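PDB 6N39: dephospho-CoA kinase from Mycobacterium paratuberculosis, which probably catalyses the last step of coenzyme A biosynthesis, the ATP-dependent phosphorylation of the 3'-hydroxyl of dephospho-CoA. Local coordinates for residues G16-G21 against R161-A166; V135-A140 against E171-V176; A302-P307 against V392-F397. All coordinates share one frame; numbering follows the deposited sequence.

Contact 1. Residues G16-G21 against R161-A166; sequences GGIGAG and RARIAA. With ACT (acetate ion), chain B.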
loop_
_atom_site.group_PDB
_atom_site.type_symbol
_atom_site.label_atom_id
_atom_site.label_comp_id
_atom_site.label_asym_id
_atom_site.label_seq_id
_atom_site.Cartn_x
_atom_site.Cartn_y
_atom_site.Cartn_z
ATOM N N GLY A 16 -8.869 -13.250 1.667
ATOM C CA GLY A 16 -9.368 -14.039 0.562
ATOM C C GLY A 16 -10.733 -14.570 0.898
ATOM O O GLY A 16 -11.112 -14.696 2.063
ATOM N N GLY A 17 -11.496 -14.869 -0.150
ATOM C CA GLY A 17 -12.844 -15.339 0.048
ATOM C C GLY A 17 -12.889 -16.760 0.574
ATOM O O GLY A 17 -11.916 -17.508 0.522
ATOM N N ILE A 18 -14.061 -17.134 1.089
ATOM C CA ILE A 18 -14.226 -18.449 1.699
ATOM C C ILE A 18 -13.917 -19.533 0.675
ATOM O O ILE A 18 -14.356 -19.468 -0.481
ATOM C CB ILE A 18 -15.646 -18.576 2.282
ATOM C CG1 ILE A 18 -15.830 -19.896 3.040
ATOM C CG2 ILE A 18 -16.708 -18.441 1.192
ATOM C CD1 ILE A 18 -17.203 -20.005 3.738
ATOM N N GLY A 19 -13.133 -20.529 1.087
ATOM C CA GLY A 19 -12.774 -21.622 0.207
ATOM C C GLY A 19 -11.587 -21.362 -0.703
ATOM O O GLY A 19 -11.189 -22.267 -1.450
ATOM N N ALA A 20 -11.016 -20.160 -0.679
ATOM C CA ALA A 20 -9.899 -19.850 -1.561
ATOM C C ALA A 20 -8.564 -20.350 -1.024
ATOM O O ALA A 20 -7.621 -20.500 -1.806
ATOM C CB ALA A 20 -9.809 -18.338 -1.807
ATOM N N GLY A 21 -8.452 -20.574 0.285
ATOM C CA GLY A 21 -7.231 -21.117 0.857
ATOM C C GLY A 21 -6.502 -20.178 1.794
ATOM O O GLY A 21 -5.282 -20.273 1.960
ATOM N N ARG A 161 -22.710 -21.483 -2.281
ATOM C CA ARG A 161 -22.788 -20.442 -3.300
ATOM C C ARG A 161 -23.306 -19.138 -2.710
ATOM O O ARG A 161 -22.804 -18.058 -3.044
ATOM C CB ARG A 161 -23.670 -20.894 -4.462
ATOM C CG ARG A 161 -23.307 -22.254 -5.027
ATOM C CD ARG A 161 -24.081 -22.557 -6.300
ATOM N NE ARG A 161 -23.354 -22.081 -7.471
ATOM C CZ ARG A 161 -22.729 -22.873 -8.335
ATOM N NH1 ARG A 161 -22.758 -24.192 -8.169
ATOM N NH2 ARG A 161 -22.081 -22.347 -9.368
ATOM N N ALA A 162 -24.301 -19.216 -1.819
ATOM C CA ALA A 162 -24.819 -18.003 -1.191
ATOM C C ALA A 162 -23.770 -17.355 -0.296
ATOM O O ALA A 162 -23.596 -16.130 -0.310
ATOM C CB ALA A 162 -26.088 -18.319 -0.399
ATOM N N ARG A 163 -23.066 -18.167 0.496
ATOM C CA ARG A 163 -22.016 -17.643 1.363
ATOM C C ARG A 163 -20.915 -16.974 0.551
ATOM O O ARG A 163 -20.367 -15.945 0.961
ATOM C CB ARG A 163 -21.440 -18.772 2.219
ATOM C CG ARG A 163 -22.356 -19.261 3.348
ATOM C CD ARG A 163 -21.590 -19.261 4.657
ATOM N NE ARG A 163 -20.784 -18.042 4.762
ATOM C CZ ARG A 163 -19.745 -17.886 5.577
ATOM N NH1 ARG A 163 -19.080 -16.738 5.592
ATOM N NH2 ARG A 163 -19.365 -18.878 6.372
ATOM N N ILE A 164 -20.578 -17.558 -0.602
ATOM C CA ILE A 164 -19.567 -16.982 -1.484
ATOM C C ILE A 164 -20.054 -15.659 -2.054
ATOM O O ILE A 164 -19.318 -14.664 -2.076
ATOM C CB ILE A 164 -19.217 -17.977 -2.607
ATOM C CG1 ILE A 164 -18.376 -19.136 -2.060
ATOM C CG2 ILE A 164 -18.508 -17.261 -3.758
ATOM C CD1 ILE A 164 -18.092 -20.236 -3.076
ATOM N N ALA A 165 -21.305 -15.632 -2.526
ATOM C CA ALA A 165 -21.845 -14.434 -3.156
ATOM C C ALA A 165 -21.982 -13.282 -2.170
ATOM O O ALA A 165 -21.928 -12.116 -2.577
ATOM C CB ALA A 165 -23.200 -14.746 -3.795
ATOM N N ALA A 166 -22.164 -13.578 -0.881
ATOM C CA ALA A 166 -22.379 -12.522 0.102
ATOM C C ALA A 166 -21.104 -11.763 0.460
ATOM O O ALA A 166 -21.190 -10.766 1.183
ATOM C CB ALA A 166 -22.999 -13.103 1.370
HETATM C C ACT B . -9.677 -20.935 3.903
HETATM O O ACT B . -10.363 -20.657 2.874
HETATM O OXT ACT B . -9.518 -20.239 4.952
HETATM C CH3 ACT B . -8.913 -22.323 3.899
#
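Ile-18 carries this contact with its two side-chain branches, one for each of two neighbouring residues of helix 157-165. Its long branch is fully extended: CG1 lies anti to the backbone N (chi1 -175°) and CD1 continues the same line. That places CD1 over one face of the Arg-163 guanidinium, displaced toward its rim, with NH2 the closest atom at 3.6 Å. The short branch, CG2, turns to Ile-164 instead and meets CG1 at 3.7 Å, the two isoleucines crossing at roughly a right angle. Arg-163 comes back to the loop through bends at chi2 and chi3, which lay its flat end against the methyl group rather than letting it run straight out from the helix. Leu-149 of helix 142-153 touches both isoleucines.

Ile-18 sits in the type II turn from Gly-17 to Ala-20, closed by Ala-20 N to Gly-17 O at 3.0 Å, in what the sequence and the strand-loop-helix setting mark as the P-loop (Walker A). On the concave part of this loop an acetate, probably from the crystallisation liquor, accepts a hydrogen bond from Gly-21 N (3.2 Å to its O) and a weak one from Gly-19 N; Ser-23 N binds it too. An anion there is consistent with the predicted ATP site. The chemistry thus divides: N-H groups of Gly-19, Gly-21 and Ser-23 hold the anion, Gln-167 and Arg-145 bond the main-chain N and O of Ile-18, and its side chain meets helix 157-165 by van der Waals packing, one branch on an isoleucine and one on a guanidinium face.

Contact 2. Residues V135-A140 against E171-V176; sequences VVIVYA and EQRRAV
Ile-137 points from the strand toward the helix and splits its side chain between two residues of it. CG2, anti to the backbone N, rests against the aliphatic part of Arg-173, 4.0 Å from CD and equally near CB. The other branch carries CD1 further along the helix, to 3.5 Å from the main-chain O of Arg-173 and 4.1 Å from Val-176 CG2. Ile-137 and Arg-173 cross at about a right angle. The arginine chain runs extended from CG to NE (chi2 177°, chi3 -180°), offering its methylenes to the isoleucine and carrying the guanidinium past it. There NH1 forms a salt bridge with Asp-170, so the charge is met within the buried setting.

Strand 135-139 is the fourth of the five parallel strands in the P-loop kinase core, lying between 10-16 and the outermost strand 179-182. The chain leaves it, passes through three helices and returns to the sheet as strand 179-182, so helix 170-176 forms the last leg of a beta-alpha-beta crossover and packs on one face of the sheet. The axes of strand and helix run roughly antiparallel, at 151°, and approach to 8.8 Å.

Two residues before Ile-137, Val-135 presents CB and CG1 to the carbonyl O of Val-176, each 3.7 Å away. Val-136 and Val-138, on the other face of the strand, turn their side chains to Leu-25 of helix 22-31. Trp-180 of the adjoining strand touches both Ile-137 and Arg-173, widening the apolar surface beside them.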
loop_
_atom_site.group_PDB
_atom_site.type_symbol
_atom_site.label_atom_id
_atom_site.label_comp_id
_atom_site.label_asym_id
_atom_site.label_seq_id
_atom_site.Cartn_x
_atom_site.Cartn_y
_atom_site.Cartn_z
ATOM N N VAL A 135 -0.381 -6.065 1.012
ATOM C CA VAL A 135 -1.563 -6.900 1.173
ATOM C C VAL A 135 -1.471 -8.070 0.195
ATOM O O VAL A 135 -1.239 -7.868 -1.007
ATOM C CB VAL A 135 -2.863 -6.093 0.956
ATOM C CG1 VAL A 135 -4.091 -6.995 1.027
ATOM C CG2 VAL A 135 -3.001 -4.967 2.015
ATOM N N VAL A 136 -1.644 -9.286 0.718
ATOM C CA VAL A 136 -1.678 -10.517 -0.071
ATOM C C VAL A 136 -3.101 -11.057 -0.056
ATOM O O VAL A 136 -3.705 -11.216 1.014
ATOM C CB VAL A 136 -0.708 -11.576 0.481
ATOM C CG1 VAL A 136 -0.716 -12.826 -0.412
ATOM C CG2 VAL A 136 0.667 -11.013 0.562
ATOM N N ILE A 137 -3.646 -11.340 -1.228
ATOM C CA ILE A 137 -4.982 -11.915 -1.303
ATOM C C ILE A 137 -4.905 -13.181 -2.135
ATOM O O ILE A 137 -4.338 -13.169 -3.234
ATOM C CB ILE A 137 -6.001 -10.920 -1.880
ATOM C CG1 ILE A 137 -5.923 -9.608 -1.086
ATOM C CG2 ILE A 137 -7.395 -11.514 -1.821
ATOM C CD1 ILE A 137 -7.021 -8.627 -1.365
ATOM N N VAL A 138 -5.439 -14.280 -1.596
ATOM C CA VAL A 138 -5.462 -15.558 -2.292
ATOM C C VAL A 138 -6.821 -15.706 -2.956
ATOM O O VAL A 138 -7.839 -15.249 -2.420
ATOM C CB VAL A 138 -5.149 -16.730 -1.335
ATOM C CG1 VAL A 138 -6.172 -16.832 -0.213
ATOM C CG2 VAL A 138 -5.085 -18.020 -2.095
ATOM N N TYR A 139 -6.838 -16.290 -4.152
ATOM C CA TYR A 139 -8.092 -16.538 -4.850
ATOM C C TYR A 139 -8.011 -17.892 -5.540
ATOM O O TYR A 139 -6.954 -18.526 -5.587
ATOM C CB TYR A 139 -8.417 -15.426 -5.864
ATOM C CG TYR A 139 -7.470 -15.390 -7.044
ATOM C CD1 TYR A 139 -6.230 -14.782 -6.929
ATOM C CD2 TYR A 139 -7.814 -15.974 -8.270
ATOM C CE1 TYR A 139 -5.347 -14.746 -7.993
ATOM C CE2 TYR A 139 -6.937 -15.944 -9.346
ATOM C CZ TYR A 139 -5.703 -15.321 -9.198
ATOM O OH TYR A 139 -4.809 -15.269 -10.248
ATOM N N ALA A 140 -9.146 -18.332 -6.078
ATOM C CA ALA A 140 -9.239 -19.621 -6.748
ATOM C C ALA A 140 -10.484 -19.629 -7.619
ATOM O O ALA A 140 -11.450 -18.910 -7.341
ATOM C CB ALA A 140 -9.297 -20.781 -5.747
ATOM N N GLU A 171 -13.068 -8.837 -8.138
ATOM C CA GLU A 171 -12.645 -7.563 -8.704
ATOM C C GLU A 171 -12.305 -6.556 -7.607
ATOM O O GLU A 171 -11.289 -5.841 -7.686
ATOM C CB GLU A 171 -13.752 -7.043 -9.619
ATOM C CG GLU A 171 -13.517 -5.675 -10.216
ATOM C CD GLU A 171 -14.637 -5.274 -11.168
ATOM O OE1 GLU A 171 -15.245 -6.170 -11.794
ATOM O OE2 GLU A 171 -14.915 -4.063 -11.283
ATOM N N GLN A 172 -13.131 -6.506 -6.562
ATOM C CA GLN A 172 -12.841 -5.633 -5.433
ATOM C C GLN A 172 -11.582 -6.087 -4.710
ATOM O O GLN A 172 -10.750 -5.258 -4.316
ATOM C CB GLN A 172 -14.036 -5.598 -4.482
ATOM C CG GLN A 172 -15.295 -5.108 -5.131
ATOM C CD GLN A 172 -16.505 -5.270 -4.243
ATOM O OE1 GLN A 172 -16.719 -6.323 -3.640
ATOM N NE2 GLN A 172 -17.302 -4.224 -4.151
ATOM N N ARG A 173 -11.417 -7.399 -4.534
ATOM C CA ARG A 173 -10.178 -7.900 -3.951
ATOM C C ARG A 173 -8.978 -7.477 -4.785
ATOM O O ARG A 173 -7.997 -6.944 -4.257
ATOM C CB ARG A 173 -10.218 -9.425 -3.824
ATOM C CG ARG A 173 -11.268 -9.957 -2.860
ATOM C CD ARG A 173 -11.284 -11.484 -2.846
ATOM N NE ARG A 173 -12.306 -11.968 -1.923
ATOM C CZ ARG A 173 -13.440 -12.554 -2.288
ATOM N NH1 ARG A 173 -13.704 -12.768 -3.571
ATOM N NH2 ARG A 173 -14.311 -12.927 -1.361
ATOM N N ARG A 174 -9.042 -7.717 -6.098
ATOM C CA ARG A 174 -7.909 -7.422 -6.969
ATOM C C ARG A 174 -7.515 -5.959 -6.856
ATOM O O ARG A 174 -6.325 -5.626 -6.857
ATOM C CB ARG A 174 -8.258 -7.771 -8.416
ATOM C CG ARG A 174 -7.117 -7.595 -9.393
ATOM C CD ARG A 174 -5.999 -8.498 -8.972
ATOM N NE ARG A 174 -4.744 -8.289 -9.687
ATOM C CZ ARG A 174 -3.733 -7.557 -9.228
ATOM N NH1 ARG A 174 -3.827 -6.936 -8.056
ATOM N NH2 ARG A 174 -2.626 -7.453 -9.949
ATOM N N ALA A 175 -8.507 -5.075 -6.713
ATOM C CA ALA A 175 -8.206 -3.649 -6.629
ATOM C C ALA A 175 -7.274 -3.314 -5.461
ATOM O O ALA A 175 -6.499 -2.354 -5.551
ATOM C CB ALA A 175 -9.516 -2.849 -6.539
ATOM N N VAL A 176 -7.308 -4.082 -4.369
ATOM C CA VAL A 176 -6.527 -3.730 -3.189
ATOM C C VAL A 176 -5.428 -4.754 -2.879
ATOM O O VAL A 176 -4.804 -4.682 -1.825
ATOM C CB VAL A 176 -7.438 -3.503 -1.964
ATOM C CG1 VAL A 176 -8.365 -2.276 -2.181
ATOM C CG2 VAL A 176 -8.293 -4.739 -1.680
#

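Contact 3. Residues A302-P307 against V392-F397; sequences ADVAKP and VKEPWF. With ACT (acetate ion), chain G.
Val-304 meets the end of Glu-394 across this contact, and the approach is van der Waals in kind. The two side chains come from opposite directions: the valine projects toward the helix, while the glutamate, with CG anti to the backbone N (chi1 -167°) and a bend at chi2, swings its carboxylate back to the loop. OE1 lies 3.7 Å from both CB and CG2 of Val-304. A looser touch joins Lys-306 CD to the carbonyl O of Phe-397 at 4.5 Å.

Charge enters without direct pairing. Lys-306 NZ stands 5.3 Å from Glu-394 OE1, too far for a salt bridge, though a weak long-range attraction is probable; NZ instead makes a weak hydrogen bond to Val-304 O within its own loop. Asp-303 looks elsewhere, to salt bridges with Lys-327 and Arg-344.

Bound solute forms the third group. Lys-393 NZ, also bonded to Tyr-371 OH, donates to an acetate O at 3.1 Å, and Tyr-389, Lys-375 and the backbone N of Lys-267 hold the same ion, probably a crystallisation component.

All this lies in the UPF0157 (GrpB) region, which is involved in proper folding of the full-length enzyme, and joins the loop before strand 328-331 to the long helix 386-411. With one carboxylate oxygen resting on a valine and Lys-306 NZ not in contact with it, the chemistry implies a light surface association, which crystal neighbours touching Val-304 and Glu-394 may influence.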
loop_
_atom_site.group_PDB
_atom_site.type_symbol
_atom_site.label_atom_id
_atom_site.label_comp_id
_atom_site.label_asym_id
_atom_site.label_seq_id
_atom_site.Cartn_x
_atom_site.Cartn_y
_atom_site.Cartn_z
ATOM N N ALA A 302 16.575 18.847 -1.702
ATOM C CA ALA A 302 16.089 19.864 -2.634
ATOM C C ALA A 302 15.953 19.242 -4.020
ATOM O O ALA A 302 16.559 18.209 -4.311
ATOM C CB ALA A 302 17.022 21.088 -2.694
ATOM N N ASP A 303 15.105 19.861 -4.853
ATOM C CA ASP A 303 15.133 19.658 -6.300
ATOM C C ASP A 303 16.189 20.580 -6.926
ATOM O O ASP A 303 16.767 21.447 -6.264
ATOM C CB ASP A 303 13.754 19.949 -6.925
ATOM C CG ASP A 303 12.657 18.982 -6.448
ATOM O OD1 ASP A 303 12.826 17.751 -6.582
ATOM O OD2 ASP A 303 11.624 19.458 -5.938
ATOM N N VAL A 304 16.421 20.402 -8.226
ATOM C CA VAL A 304 17.242 21.335 -9.001
ATOM C C VAL A 304 16.485 22.651 -9.149
ATOM O O VAL A 304 15.351 22.673 -9.633
ATOM C CB VAL A 304 17.585 20.739 -10.374
ATOM C CG1 VAL A 304 18.437 21.709 -11.223
ATOM C CG2 VAL A 304 18.323 19.416 -10.195
ATOM N N ALA A 305 17.103 23.757 -8.736
ATOM C CA ALA A 305 16.429 25.053 -8.829
ATOM C C ALA A 305 16.292 25.500 -10.284
ATOM O O ALA A 305 17.147 25.219 -11.120
ATOM C CB ALA A 305 17.195 26.135 -8.048
ATOM N N LYS A 306 15.191 26.203 -10.580
ATOM C CA LYS A 306 15.062 26.942 -11.826
ATOM C C LYS A 306 14.948 28.425 -11.513
ATOM O O LYS A 306 14.324 28.799 -10.518
ATOM C CB LYS A 306 13.821 26.526 -12.649
ATOM C CG LYS A 306 13.469 25.069 -12.613
ATOM C CD LYS A 306 14.375 24.240 -13.493
ATOM C CE LYS A 306 14.401 22.813 -12.958
ATOM N NZ LYS A 306 13.224 22.603 -12.090
ATOM N N PRO A 307 15.527 29.291 -12.332
ATOM C CA PRO A 307 15.363 30.727 -12.112
ATOM C C PRO A 307 13.925 31.147 -12.395
ATOM O O PRO A 307 13.166 30.436 -13.058
ATOM C CB PRO A 307 16.327 31.342 -13.123
ATOM C CG PRO A 307 16.340 30.327 -14.245
ATOM C CD PRO A 307 16.219 28.991 -13.594
ATOM N N VAL A 392 21.731 13.381 -18.794
ATOM C CA VAL A 392 21.284 13.678 -20.156
ATOM C C VAL A 392 19.893 14.310 -20.140
ATOM O O VAL A 392 19.631 15.266 -20.879
ATOM C CB VAL A 392 21.341 12.421 -21.047
ATOM C CG1 VAL A 392 20.680 12.692 -22.392
ATOM C CG2 VAL A 392 22.784 12.008 -21.263
ATOM N N LYS A 393 19.000 13.831 -19.265
ATOM C CA LYS A 393 17.654 14.405 -19.202
ATOM C C LYS A 393 17.649 15.828 -18.644
ATOM O O LYS A 393 16.846 16.664 -19.076
ATOM C CB LYS A 393 16.728 13.551 -18.328
ATOM C CG LYS A 393 16.353 12.200 -18.875
ATOM C CD LYS A 393 14.929 11.817 -18.445
ATOM C CE LYS A 393 14.690 11.942 -16.946
ATOM N NZ LYS A 393 13.231 11.752 -16.617
ATOM N N GLU A 394 18.480 16.100 -17.638
ATOM C CA GLU A 394 18.257 17.280 -16.800
ATOM C C GLU A 394 18.175 18.602 -17.564
ATOM O O GLU A 394 17.285 19.406 -17.239
ATOM C CB GLU A 394 19.341 17.360 -15.713
ATOM C CG GLU A 394 19.014 18.363 -14.592
ATOM C CD GLU A 394 17.650 18.094 -13.937
ATOM O OE1 GLU A 394 16.942 19.078 -13.607
ATOM O OE2 GLU A 394 17.277 16.907 -13.760
ATOM N N PRO A 395 19.023 18.901 -18.554
ATOM C CA PRO A 395 18.903 20.219 -19.203
ATOM C C PRO A 395 17.527 20.466 -19.821
ATOM O O PRO A 395 17.069 21.611 -19.845
ATOM C CB PRO A 395 20.022 20.202 -20.259
ATOM C CG PRO A 395 21.016 19.209 -19.742
ATOM C CD PRO A 395 20.175 18.140 -19.073
ATOM N N TRP A 396 16.844 19.422 -20.289
ATOM C CA TRP A 396 15.541 19.606 -20.923
ATOM C C TRP A 396 14.511 20.200 -19.960
ATOM O O TRP A 396 13.620 20.944 -20.388
ATOM C CB TRP A 396 15.040 18.267 -21.472
ATOM C CG TRP A 396 13.706 18.347 -22.162
ATOM C CD1 TRP A 396 13.475 18.687 -23.471
ATOM C CD2 TRP A 396 12.418 18.088 -21.583
ATOM N NE1 TRP A 396 12.123 18.644 -23.740
ATOM C CE2 TRP A 396 11.454 18.282 -22.598
ATOM C CE3 TRP A 396 11.988 17.710 -20.310
ATOM C CZ2 TRP A 396 10.084 18.114 -22.371
ATOM C CZ3 TRP A 396 10.625 17.524 -20.093
ATOM C CH2 TRP A 396 9.693 17.736 -21.119
ATOM N N PHE A 397 14.618 19.897 -18.661
ATOM C CA PHE A 397 13.636 20.415 -17.715
ATOM C C PHE A 397 13.656 21.932 -17.590
ATOM O O PHE A 397 12.637 22.500 -17.219
ATOM C CB PHE A 397 13.806 19.768 -16.336
ATOM C CG PHE A 397 13.317 18.361 -16.294
ATOM C CD1 PHE A 397 11.954 18.090 -16.263
ATOM C CD2 PHE A 397 14.206 17.303 -16.341
ATOM C CE1 PHE A 397 11.488 16.779 -16.250
ATOM C CE2 PHE A 397 13.747 15.986 -16.334
ATOM C CZ PHE A 397 12.380 15.729 -16.282
HETATM C C ACT G . 11.282 8.595 -16.649
HETATM O O ACT G . 12.486 8.769 -17.042
HETATM O OXT ACT G . 10.354 7.856 -17.143
HETATM C CH3 ACT G . 10.863 9.414 -15.377
#

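How the contacts relate
Contact 2 is the buried one, set between a strand of the kinase sheet and a helix on its face, whereas contacts 1 and 3 lie at the surface. Contacts 1 and 2 belong to the same kinase core and touch: Gly-17 CA lies against Arg-173 NH2, and Val-138 packs against Ala-20 and Gly-21. Their segments alternate along the chain, and helices 157-165 and 170-176 follow one another. Contact 3 stands apart in the UPF0157 region, its centre about 40 Å from that of contact 2 and 52 Å from that of contact 1. Both kinase contacts set an isoleucine on an arginine, contact 1 on the guanidinium face, contact 2 on the methylenes; contact 3 sets a carboxylate against a valine and a lysine methylene near a carbonyl.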